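Local atomic coordinates of galactose-binding lectin (Enterobacter cloacae subsp. cloacae, PDB entry 6YF6), a protein that binds a fucoside together with a calcium ion and is probably a galactose-binding lectin, the chain being the C-terminal, probably PA-IL-type, domain of EclA. Residues Y64-T69 against G110-T115; W68-A73 against F135-L140; S85-G90 against A122-V127. One frame throughout, in Å; residues are numbered along the deposited sequence.

Contact 1. Residues Y64-T69 against G110-T115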
loop_
_atom_site.group_PDB
_atom_site.type_symbol
_atom_site.label_atom_id
_atom_site.label_comp_id
_atom_site.label_asym_id
_atom_site.label_seq_id
_atom_site.Cartn_x
_atom_site.Cartn_y
_atom_site.Cartn_z
ATOM N N TYR A 64 -16.718 12.582 -15.934
ATOM C CA TYR A 64 -15.411 12.540 -15.297
ATOM C C TYR A 64 -14.817 11.148 -15.449
ATOM O O TYR A 64 -15.532 10.144 -15.441
ATOM C CB TYR A 64 -15.507 12.910 -13.815
ATOM C CG TYR A 64 -15.617 14.396 -13.566
ATOM C CD1 TYR A 64 -16.847 14.983 -13.298
ATOM C CD2 TYR A 64 -14.495 15.212 -13.603
ATOM C CE1 TYR A 64 -16.956 16.341 -13.071
ATOM C CE2 TYR A 64 -14.593 16.572 -13.377
ATOM C CZ TYR A 64 -15.824 17.133 -13.113
ATOM O OH TYR A 64 -15.921 18.488 -12.894
ATOM N N GLU A 65 -13.496 11.097 -15.604
ATOM C CA GLU A 65 -12.768 9.840 -15.706
ATOM C C GLU A 65 -12.211 9.481 -14.335
ATOM O O GLU A 65 -11.513 10.287 -13.713
ATOM C CB GLU A 65 -11.642 9.936 -16.734
ATOM C CG GLU A 65 -10.967 8.602 -17.022
ATOM C CD GLU A 65 -9.904 8.707 -18.097
ATOM O OE1 GLU A 65 -9.078 9.643 -18.034
ATOM O OE2 GLU A 65 -9.895 7.851 -19.007
ATOM N N TYR A 66 -12.534 8.282 -13.865
ATOM C CA TYR A 66 -12.108 7.811 -12.556
ATOM C C TYR A 66 -11.079 6.701 -12.722
ATOM O O TYR A 66 -11.125 5.929 -13.684
ATOM C CB TYR A 66 -13.307 7.320 -11.737
ATOM C CG TYR A 66 -14.301 8.421 -11.427
ATOM C CD1 TYR A 66 -15.298 8.758 -12.333
ATOM C CD2 TYR A 66 -14.233 9.132 -10.236
ATOM C CE1 TYR A 66 -16.204 9.767 -12.060
ATOM C CE2 TYR A 66 -15.133 10.145 -9.953
ATOM C CZ TYR A 66 -16.119 10.456 -10.867
ATOM O OH TYR A 66 -17.019 11.466 -10.598
ATOM N N THR A 67 -10.145 6.636 -11.776
ATOM C CA THR A 67 -9.031 5.695 -11.812
ATOM C C THR A 67 -9.227 4.673 -10.701
ATOM O O THR A 67 -9.241 5.030 -9.518
ATOM C CB THR A 67 -7.697 6.426 -11.655
ATOM O OG1 THR A 67 -7.509 7.320 -12.761
ATOM C CG2 THR A 67 -6.535 5.442 -11.601
ATOM N N TRP A 68 -9.382 3.411 -11.082
ATOM C CA TRP A 68 -9.644 2.325 -10.146
ATOM C C TRP A 68 -8.380 1.485 -10.011
ATOM O O TRP A 68 -7.898 0.926 -11.003
ATOM C CB TRP A 68 -10.825 1.488 -10.636
ATOM C CG TRP A 68 -11.183 0.314 -9.776
ATOM C CD1 TRP A 68 -10.749 0.055 -8.508
ATOM C CD2 TRP A 68 -12.060 -0.763 -10.127
ATOM N NE1 TRP A 68 -11.298 -1.121 -8.050
ATOM C CE2 TRP A 68 -12.107 -1.641 -9.026
ATOM C CE3 TRP A 68 -12.808 -1.071 -11.268
ATOM C CZ2 TRP A 68 -12.871 -2.806 -9.032
ATOM C CZ3 TRP A 68 -13.570 -2.229 -11.270
ATOM C CH2 TRP A 68 -13.595 -3.081 -10.161
ATOM N N THR A 69 -7.842 1.409 -8.795
ATOM C CA THR A 69 -6.675 0.586 -8.503
ATOM C C THR A 69 -7.044 -0.492 -7.492
ATOM O O THR A 69 -7.853 -0.263 -6.588
ATOM C CB THR A 69 -5.504 1.431 -7.976
ATOM O OG1 THR A 69 -5.926 2.220 -6.855
ATOM C CG2 THR A 69 -4.975 2.348 -9.082
ATOM N N GLY A 110 -7.369 0.440 -13.917
ATOM C CA GLY A 110 -8.150 0.800 -15.081
ATOM C C GLY A 110 -8.850 2.113 -14.824
ATOM O O GLY A 110 -9.048 2.518 -13.675
ATOM N N LYS A 111 -9.215 2.782 -15.910
ATOM C CA LYS A 111 -9.956 4.031 -15.841
ATOM C C LYS A 111 -11.305 3.850 -16.518
ATOM O O LYS A 111 -11.434 3.101 -17.487
ATOM C CB LYS A 111 -9.184 5.171 -16.510
ATOM C CG LYS A 111 -7.896 5.543 -15.795
ATOM C CD LYS A 111 -7.179 6.666 -16.535
ATOM C CE LYS A 111 -6.070 7.288 -15.713
ATOM N NZ LYS A 111 -5.805 8.684 -16.169
ATOM N N PHE A 112 -12.316 4.534 -15.986
ATOM C CA PHE A 112 -13.649 4.521 -16.569
ATOM C C PHE A 112 -14.231 5.922 -16.483
ATOM O O PHE A 112 -13.806 6.748 -15.671
ATOM C CB PHE A 112 -14.572 3.511 -15.871
ATOM C CG PHE A 112 -14.888 3.852 -14.440
ATOM C CD1 PHE A 112 -14.046 3.449 -13.415
ATOM C CD2 PHE A 112 -16.031 4.566 -14.120
ATOM C CE1 PHE A 112 -14.337 3.757 -12.096
ATOM C CE2 PHE A 112 -16.323 4.883 -12.806
ATOM C CZ PHE A 112 -15.478 4.474 -11.793
ATOM N N LYS A 113 -15.203 6.188 -17.346
ATOM C CA LYS A 113 -15.876 7.478 -17.394
ATOM C C LYS A 113 -17.302 7.291 -16.900
ATOM O O LYS A 113 -18.049 6.471 -17.446
ATOM C CB LYS A 113 -15.861 8.056 -18.806
ATOM C CG LYS A 113 -16.415 9.471 -18.894
ATOM C CD LYS A 113 -16.104 10.110 -20.239
ATOM C CE LYS A 113 -14.799 10.893 -20.192
ATOM N NZ LYS A 113 -14.254 11.146 -21.553
ATOM N N ALA A 114 -17.669 8.037 -15.866
ATOM C CA ALA A 114 -19.012 7.936 -15.322
ATOM C C ALA A 114 -20.027 8.502 -16.306
ATOM O O ALA A 114 -19.762 9.485 -17.007
ATOM C CB ALA A 114 -19.101 8.673 -13.985
ATOM N N THR A 115 -21.188 7.857 -16.378
ATOM C CA THR A 115 -22.325 8.382 -17.121
ATOM C C THR A 115 -23.378 8.976 -16.199
ATOM O O THR A 115 -24.427 9.420 -16.676
ATOM C CB THR A 115 -22.944 7.284 -17.992
ATOM O OG1 THR A 115 -23.298 6.153 -17.184
ATOM C CG2 THR A 115 -21.952 6.847 -19.060
HETATM O O HOH W 1 -8.061 10.375 -15.575
#

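Contact 2. Residues W68-A73 against F135-L140. With PO4 (phosphate ion), chain F.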
loop_
_atom_site.group_PDB
_atom_site.type_symbol
_atom_site.label_atom_id
_atom_site.label_comp_id
_atom_site.label_asym_id
_atom_site.label_seq_id
_atom_site.Cartn_x
_atom_site.Cartn_y
_atom_site.Cartn_z
ATOM N N TRP A 68 -9.382 3.411 -11.082
ATOM C CA TRP A 68 -9.644 2.325 -10.146
ATOM C C TRP A 68 -8.380 1.485 -10.011
ATOM O O TRP A 68 -7.898 0.926 -11.003
ATOM C CB TRP A 68 -10.825 1.488 -10.636
ATOM C CG TRP A 68 -11.183 0.314 -9.776
ATOM C CD1 TRP A 68 -10.749 0.055 -8.508
ATOM C CD2 TRP A 68 -12.060 -0.763 -10.127
ATOM N NE1 TRP A 68 -11.298 -1.121 -8.050
ATOM C CE2 TRP A 68 -12.107 -1.641 -9.026
ATOM C CE3 TRP A 68 -12.808 -1.071 -11.268
ATOM C CZ2 TRP A 68 -12.871 -2.806 -9.032
ATOM C CZ3 TRP A 68 -13.570 -2.229 -11.270
ATOM C CH2 TRP A 68 -13.595 -3.081 -10.161
ATOM N N THR A 69 -7.842 1.409 -8.795
ATOM C CA THR A 69 -6.675 0.586 -8.503
ATOM C C THR A 69 -7.044 -0.492 -7.492
ATOM O O THR A 69 -7.853 -0.263 -6.588
ATOM C CB THR A 69 -5.504 1.431 -7.976
ATOM O OG1 THR A 69 -5.926 2.220 -6.855
ATOM C CG2 THR A 69 -4.975 2.348 -9.082
ATOM N N VAL A 70 -6.455 -1.674 -7.672
ATOM C CA VAL A 70 -6.698 -2.844 -6.837
ATOM C C VAL A 70 -5.340 -3.429 -6.483
ATOM O O VAL A 70 -4.554 -3.758 -7.379
ATOM C CB VAL A 70 -7.567 -3.898 -7.545
ATOM C CG1 VAL A 70 -7.677 -5.169 -6.691
ATOM C CG2 VAL A 70 -8.941 -3.337 -7.852
ATOM N N LYS A 71 -5.051 -3.535 -5.191
ATOM C CA LYS A 71 -3.805 -4.135 -4.732
ATOM C C LYS A 71 -4.044 -5.626 -4.542
ATOM O O LYS A 71 -4.897 -6.026 -3.743
ATOM C CB LYS A 71 -3.326 -3.480 -3.441
ATOM C CG LYS A 71 -2.914 -2.023 -3.630
ATOM C CD LYS A 71 -2.175 -1.484 -2.415
ATOM C CE LYS A 71 -1.874 0.003 -2.561
ATOM N NZ LYS A 71 -1.540 0.642 -1.255
ATOM N N ILE A 72 -3.292 -6.444 -5.274
ATOM C CA ILE A 72 -3.609 -7.856 -5.434
ATOM C C ILE A 72 -2.319 -8.657 -5.495
ATOM O O ILE A 72 -1.286 -8.169 -5.960
ATOM C CB ILE A 72 -4.462 -8.073 -6.702
ATOM C CG1 ILE A 72 -4.910 -9.525 -6.817
ATOM C CG2 ILE A 72 -3.691 -7.657 -7.957
ATOM C CD1 ILE A 72 -6.054 -9.703 -7.784
ATOM N N ALA A 73 -2.387 -9.902 -5.020
ATOM C CA ALA A 73 -1.223 -10.774 -5.010
ATOM C C ALA A 73 -1.651 -12.226 -5.145
ATOM O O ALA A 73 -2.660 -12.643 -4.571
ATOM C CB ALA A 73 -0.400 -10.611 -3.725
ATOM N N PHE A 135 -5.376 -16.286 -4.542
ATOM C CA PHE A 135 -4.874 -14.918 -4.504
ATOM C C PHE A 135 -5.623 -14.129 -3.438
ATOM O O PHE A 135 -6.610 -14.596 -2.865
ATOM C CB PHE A 135 -4.999 -14.242 -5.880
ATOM C CG PHE A 135 -6.389 -14.281 -6.463
ATOM C CD1 PHE A 135 -6.875 -15.432 -7.067
ATOM C CD2 PHE A 135 -7.200 -13.159 -6.425
ATOM C CE1 PHE A 135 -8.150 -15.466 -7.611
ATOM C CE2 PHE A 135 -8.473 -13.186 -6.965
ATOM C CZ PHE A 135 -8.949 -14.343 -7.559
ATOM N N ARG A 136 -5.120 -12.923 -3.168
ATOM C CA ARG A 136 -5.692 -12.031 -2.169
ATOM C C ARG A 136 -5.813 -10.625 -2.741
ATOM O O ARG A 136 -4.979 -10.189 -3.538
ATOM C CB ARG A 136 -4.830 -11.989 -0.886
ATOM C CG ARG A 136 -4.787 -13.295 -0.085
ATOM C CD ARG A 136 -3.679 -13.263 0.972
ATOM N NE ARG A 136 -3.781 -14.363 1.927
ATOM C CZ ARG A 136 -2.826 -14.711 2.789
ATOM N NH1 ARG A 136 -1.674 -14.055 2.824
ATOM N NH2 ARG A 136 -3.021 -15.728 3.615
ATOM N N ILE A 137 -6.859 -9.915 -2.319
ATOM C CA ILE A 137 -7.050 -8.503 -2.635
ATOM C C ILE A 137 -7.126 -7.737 -1.323
ATOM O O ILE A 137 -8.046 -7.957 -0.525
ATOM C CB ILE A 137 -8.312 -8.262 -3.476
ATOM C CG1 ILE A 137 -8.115 -8.826 -4.884
ATOM C CG2 ILE A 137 -8.632 -6.767 -3.518
ATOM C CD1 ILE A 137 -9.396 -8.942 -5.698
ATOM N N LYS A 138 -6.175 -6.826 -1.106
ATOM C CA LYS A 138 -6.113 -6.083 0.144
ATOM C C LYS A 138 -6.630 -4.655 0.031
ATOM O O LYS A 138 -6.858 -4.019 1.066
ATOM C CB LYS A 138 -4.674 -6.058 0.683
ATOM C CG LYS A 138 -3.683 -5.241 -0.140
ATOM C CD LYS A 138 -2.283 -5.335 0.459
ATOM C CE LYS A 138 -1.248 -4.592 -0.380
ATOM N NZ LYS A 138 0.109 -4.639 0.252
ATOM N N GLU A 139 -6.836 -4.136 -1.176
ATOM C CA GLU A 139 -7.297 -2.762 -1.303
ATOM C C GLU A 139 -7.938 -2.545 -2.664
ATOM O O GLU A 139 -7.446 -3.038 -3.681
ATOM C CB GLU A 139 -6.136 -1.778 -1.101
ATOM C CG GLU A 139 -6.507 -0.324 -1.329
ATOM C CD GLU A 139 -5.335 0.608 -1.105
ATOM O OE1 GLU A 139 -4.995 1.370 -2.038
ATOM O OE2 GLU A 139 -4.751 0.571 -0.000
ATOM N N LEU A 140 -9.047 -1.808 -2.662
ATOM C CA LEU A 140 -9.678 -1.308 -3.877
ATOM C C LEU A 140 -9.891 0.186 -3.692
ATOM O O LEU A 140 -10.510 0.611 -2.710
ATOM C CB LEU A 140 -11.005 -2.014 -4.162
ATOM C CG LEU A 140 -10.994 -3.544 -4.131
ATOM C CD1 LEU A 140 -11.527 -4.030 -2.795
ATOM C CD2 LEU A 140 -11.807 -4.137 -5.286
HETATM P P PO4 F . -0.282 -2.101 2.717
HETATM O O1 PO4 F . 0.446 -3.420 2.776
HETATM O O2 PO4 F . -1.210 -1.981 3.901
HETATM O O3 PO4 F . -1.098 -2.017 1.450
HETATM O O4 PO4 F . 0.729 -0.981 2.726
HETATM O O HOH W 2 -5.017 0.897 -4.629
#

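Contact 3. Residues S85-G90 against A122-V127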
loop_
_atom_site.group_PDB
_atom_site.type_symbol
_atom_site.label_atom_id
_atom_site.label_comp_id
_atom_site.label_asym_id
_atom_site.label_seq_id
_atom_site.Cartn_x
_atom_site.Cartn_y
_atom_site.Cartn_z
ATOM N N SER A 85 -9.112 -9.059 -14.186
ATOM C CA SER A 85 -9.296 -7.786 -14.872
ATOM C C SER A 85 -10.329 -6.957 -14.115
ATOM O O SER A 85 -10.904 -7.402 -13.116
ATOM C CB SER A 85 -9.726 -7.988 -16.332
ATOM O OG SER A 85 -11.001 -8.603 -16.424
ATOM N N LEU A 86 -10.560 -5.738 -14.602
ATOM C CA LEU A 86 -11.527 -4.819 -14.020
ATOM C C LEU A 86 -12.613 -4.487 -15.034
ATOM O O LEU A 86 -12.339 -4.352 -16.233
ATOM C CB LEU A 86 -10.855 -3.528 -13.557
ATOM C CG LEU A 86 -9.649 -3.693 -12.634
ATOM C CD1 LEU A 86 -8.945 -2.355 -12.428
ATOM C CD2 LEU A 86 -10.084 -4.290 -11.312
ATOM N N ARG A 87 -13.835 -4.321 -14.541
ATOM C CA ARG A 87 -14.991 -4.026 -15.377
ATOM C C ARG A 87 -15.802 -2.908 -14.742
ATOM O O ARG A 87 -15.956 -2.858 -13.518
ATOM C CB ARG A 87 -15.851 -5.281 -15.565
ATOM C CG ARG A 87 -17.037 -5.116 -16.499
ATOM C CD ARG A 87 -17.713 -6.460 -16.748
ATOM N NE ARG A 87 -16.810 -7.406 -17.399
ATOM C CZ ARG A 87 -16.928 -8.730 -17.342
ATOM N NH1 ARG A 87 -17.917 -9.293 -16.659
ATOM N NH2 ARG A 87 -16.046 -9.495 -17.971
ATOM N N ALA A 88 -16.313 -2.000 -15.574
ATOM C CA ALA A 88 -17.114 -0.879 -15.094
ATOM C C ALA A 88 -18.271 -0.639 -16.048
ATOM O O ALA A 88 -18.055 -0.373 -17.235
ATOM C CB ALA A 88 -16.266 0.388 -14.960
ATOM N N ASP A 89 -19.494 -0.709 -15.519
ATOM C CA ASP A 89 -20.702 -0.529 -16.322
ATOM C C ASP A 89 -20.678 -1.454 -17.534
ATOM O O ASP A 89 -21.026 -1.068 -18.653
ATOM C CB ASP A 89 -20.869 0.931 -16.739
ATOM C CG ASP A 89 -21.200 1.832 -15.563
ATOM O OD1 ASP A 89 -21.829 1.333 -14.602
ATOM O OD2 ASP A 89 -20.829 3.027 -15.593
ATOM N N GLY A 90 -20.253 -2.696 -17.299
ATOM C CA GLY A 90 -20.228 -3.716 -18.323
ATOM C C GLY A 90 -19.056 -3.644 -19.275
ATOM O O GLY A 90 -18.918 -4.531 -20.125
ATOM N N ALA A 122 -16.966 -4.302 -11.179
ATOM C CA ALA A 122 -16.769 -5.716 -10.912
ATOM C C ALA A 122 -15.314 -6.072 -11.166
ATOM O O ALA A 122 -14.725 -5.632 -12.157
ATOM C CB ALA A 122 -17.689 -6.583 -11.780
ATOM N N VAL A 123 -14.740 -6.845 -10.247
ATOM C CA VAL A 123 -13.465 -7.515 -10.469
ATOM C C VAL A 123 -13.767 -8.863 -11.111
ATOM O O VAL A 123 -14.672 -9.581 -10.668
ATOM C CB VAL A 123 -12.691 -7.679 -9.153
ATOM C CG1 VAL A 123 -11.361 -8.369 -9.397
ATOM C CG2 VAL A 123 -12.476 -6.324 -8.492
ATOM N N VAL A 124 -13.020 -9.205 -12.157
ATOM C CA VAL A 124 -13.347 -10.328 -13.027
ATOM C C VAL A 124 -12.190 -11.316 -13.025
ATOM O O VAL A 124 -11.041 -10.934 -13.272
ATOM C CB VAL A 124 -13.650 -9.853 -14.462
ATOM C CG1 VAL A 124 -13.938 -11.042 -15.369
ATOM C CG2 VAL A 124 -14.819 -8.876 -14.466
ATOM N N SER A 125 -12.501 -12.583 -12.750
ATOM C CA SER A 125 -11.554 -13.682 -12.880
ATOM C C SER A 125 -11.761 -14.396 -14.208
ATOM O O SER A 125 -12.897 -14.671 -14.607
ATOM C CB SER A 125 -11.712 -14.691 -11.744
ATOM O OG SER A 125 -11.007 -15.883 -12.045
ATOM N N HIS A 126 -10.657 -14.713 -14.882
ATOM C CA HIS A 126 -10.691 -15.416 -16.158
ATOM C C HIS A 126 -10.252 -16.868 -16.030
ATOM O O HIS A 126 -10.096 -17.552 -17.048
ATOM C CB HIS A 126 -9.820 -14.682 -17.178
ATOM C CG HIS A 126 -10.223 -13.258 -17.393
ATOM N ND1 HIS A 126 -10.853 -12.828 -18.541
ATOM C CD2 HIS A 126 -10.101 -12.168 -16.600
ATOM C CE1 HIS A 126 -11.095 -11.533 -18.450
ATOM N NE2 HIS A 126 -10.648 -11.107 -17.282
ATOM N N VAL A 127 -10.064 -17.355 -14.808
ATOM C CA VAL A 127 -9.662 -18.732 -14.547
ATOM C C VAL A 127 -10.754 -19.378 -13.708
ATOM O O VAL A 127 -11.004 -18.954 -12.572
ATOM C CB VAL A 127 -8.301 -18.799 -13.834
ATOM C CG1 VAL A 127 -7.922 -20.241 -13.517
ATOM C CG2 VAL A 127 -7.225 -18.139 -14.689
#

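Contact 1. Residues Y64-T69 against G110-T115
Tyr66 with Phe112 and Trp68 with Gly110 form antiparallel hydrogen-bonded pairs between two strands whose local axes run at 152°, and the bond from Ala114 N to Tyr64 O carries the pairing past the strand ends. Tyr66 N reaches Phe112 O at 2.7 Å in a nearly straight bond. On the face that carries Tyr66, Phe112 and Trp68, the Phe112 ring starts from a CG set between the backbone N and the carbonyl carbon (chi1 66°) and lies against Tyr66 CB. That atom sits 3.5 Å above the ring plane, nearer the ring's perimeter than its middle, and is nearest to CZ, a CH-pi contact. The ring planes differ by 23°, but with centroids 5.6 Å apart little of one ring covers the other. Beyond them Ala114 CB meets Tyr66 CE1 at 3.6 Å. This face lines the interior of a beta sandwich, where Phe112 packs on Ala119 and Leu121 of the other sheet; Tyr66 OH bonds to Thr61 N, and its ring meets Phe5 of the second subunit edge-to-face. On the reverse face the extended chains of Glu65 and Lys111 cross obliquely, Glu65 CD lying 3.7 Å from Lys111 CD. Their salt bridge is long, 3.9 Å from OE1 to NZ, and a water closes the gap by donating to Glu65 OE1 and accepting from Lys111 NZ. Thr67 OG1 lies alongside the same lysine, 3.3 Å from its CE.

Contact 2. Residues W68-A73 against F135-L140
Lys71 faces two residues of the opposite strand at once, Lys138 and Glu139, and its backbone is gripped by both: its N donates to Glu139 O at 2.9 Å, and its O accepts from Lys138 N at 3.0 Å. Its side chain, with CG anti to the carbonyl carbon (chi1 -67°), extends beside that of Glu139, the two pointing the same way. Methylene CE lies 3.4 Å from Glu139 OE1, while NZ makes a salt bridge to OE2 through a weak hydrogen bond of 3.4 Å. A water donates to Glu139 OE1 and also bonds Thr69 OG1. Lys138 crosses Lys71, its CG 3.8 Å from Lys71 CB, and carries its NZ to a phosphate, 2.8 Å from O1; the ion, probably from the crystallisation liquor, is also held by Thr35 of this chain and by Lys71, Thr35 and Lys138 of the second subunit, and may ease the repulsion among these lysines.

On the other face Leu140 sends CD2 to Val70 CG2 (3.9 Å), and its CB sits at the edge of the Trp68 indole, by a buried NE1 that finds no polar partner in the model. Val70 CG1 meets Ile137 CG2, and Ile72 CD1 lies against Ile137 CG1 and Phe135 CD2. Leu140 also pairs with a strand of the second subunit, so the sheet continues across the interface. Phe135 lies near the calcium site, its side chain about 5 Å from that of Thr42, a calcium ligand. The extra residue between the Ile72–Ile137 and Lys71–Glu139 pairs marks a beta bulge in the central strands of this antiparallel sheet, one half of the beta sandwich.

Contact 3. Residues S85-G90 against A122-V127
Ser85 and His126 meet through a short hydrogen bond, OG to NE2 at 2.7 Å, in which either could be the donor. Ser85 OG stands between its backbone N and carbonyl carbon (chi1 65°) and approaches the imidazole at its edge, in the ring plane. The same hydroxyl oxygen lies 3.5 Å from Val124 CB. On this face Arg87 leaves the strand with CG anti to its backbone N (chi1 -176°), then bends at chi3, and its guanidinium crosses Val124. Val124 CG2 sits over the centre of the guanidinium, 3.6 Å above its plane, and CG1 reaches NH2 at 3.7 Å. The charged end is held by salt bridges from NE to Asp92 and from NH1 to Glu51, which probably help to hold the guanidinium flat against the valine methyl. Ser85 with Val124 and Arg87 with Ala122 are antiparallel hydrogen-bonded pairs. Between them Leu86 and Val123 turn to the opposite face, with Leu86 CD2 only loosely against Val123 CG2 (4.2 Å). There both residues pack on Trp68 of strand 65-74 in the facing sheet, while strands 91-98 and 50-58 flank the pair within its own sheet, beside Leu86 and Val123 respectively.

Contacts 1 and 2 share strand 65-74, which is paired with strand 106-113 in one and with strand 135-143 in the other; contact 3 joins the two central strands of the facing sheet. Trp68 ties all three together: its CZ2 lies 3.6 Å from Val123 CG2 across the sandwich. In each contact the face turned to the facing sheet is mainly apolar. The outward faces differ. Contact 1, at the edge of the sheet as it stands within one chain, carries exposed charged groups. Contact 2, close to the centre of the chain, sets lysines and a glutamate at the subunit interface. Most touching residues of contact 3 are buried, His126 being the exposed one; it combines a hydroxyl–imidazole bond with a cation on an aliphatic side chain, and no other subunit touches it.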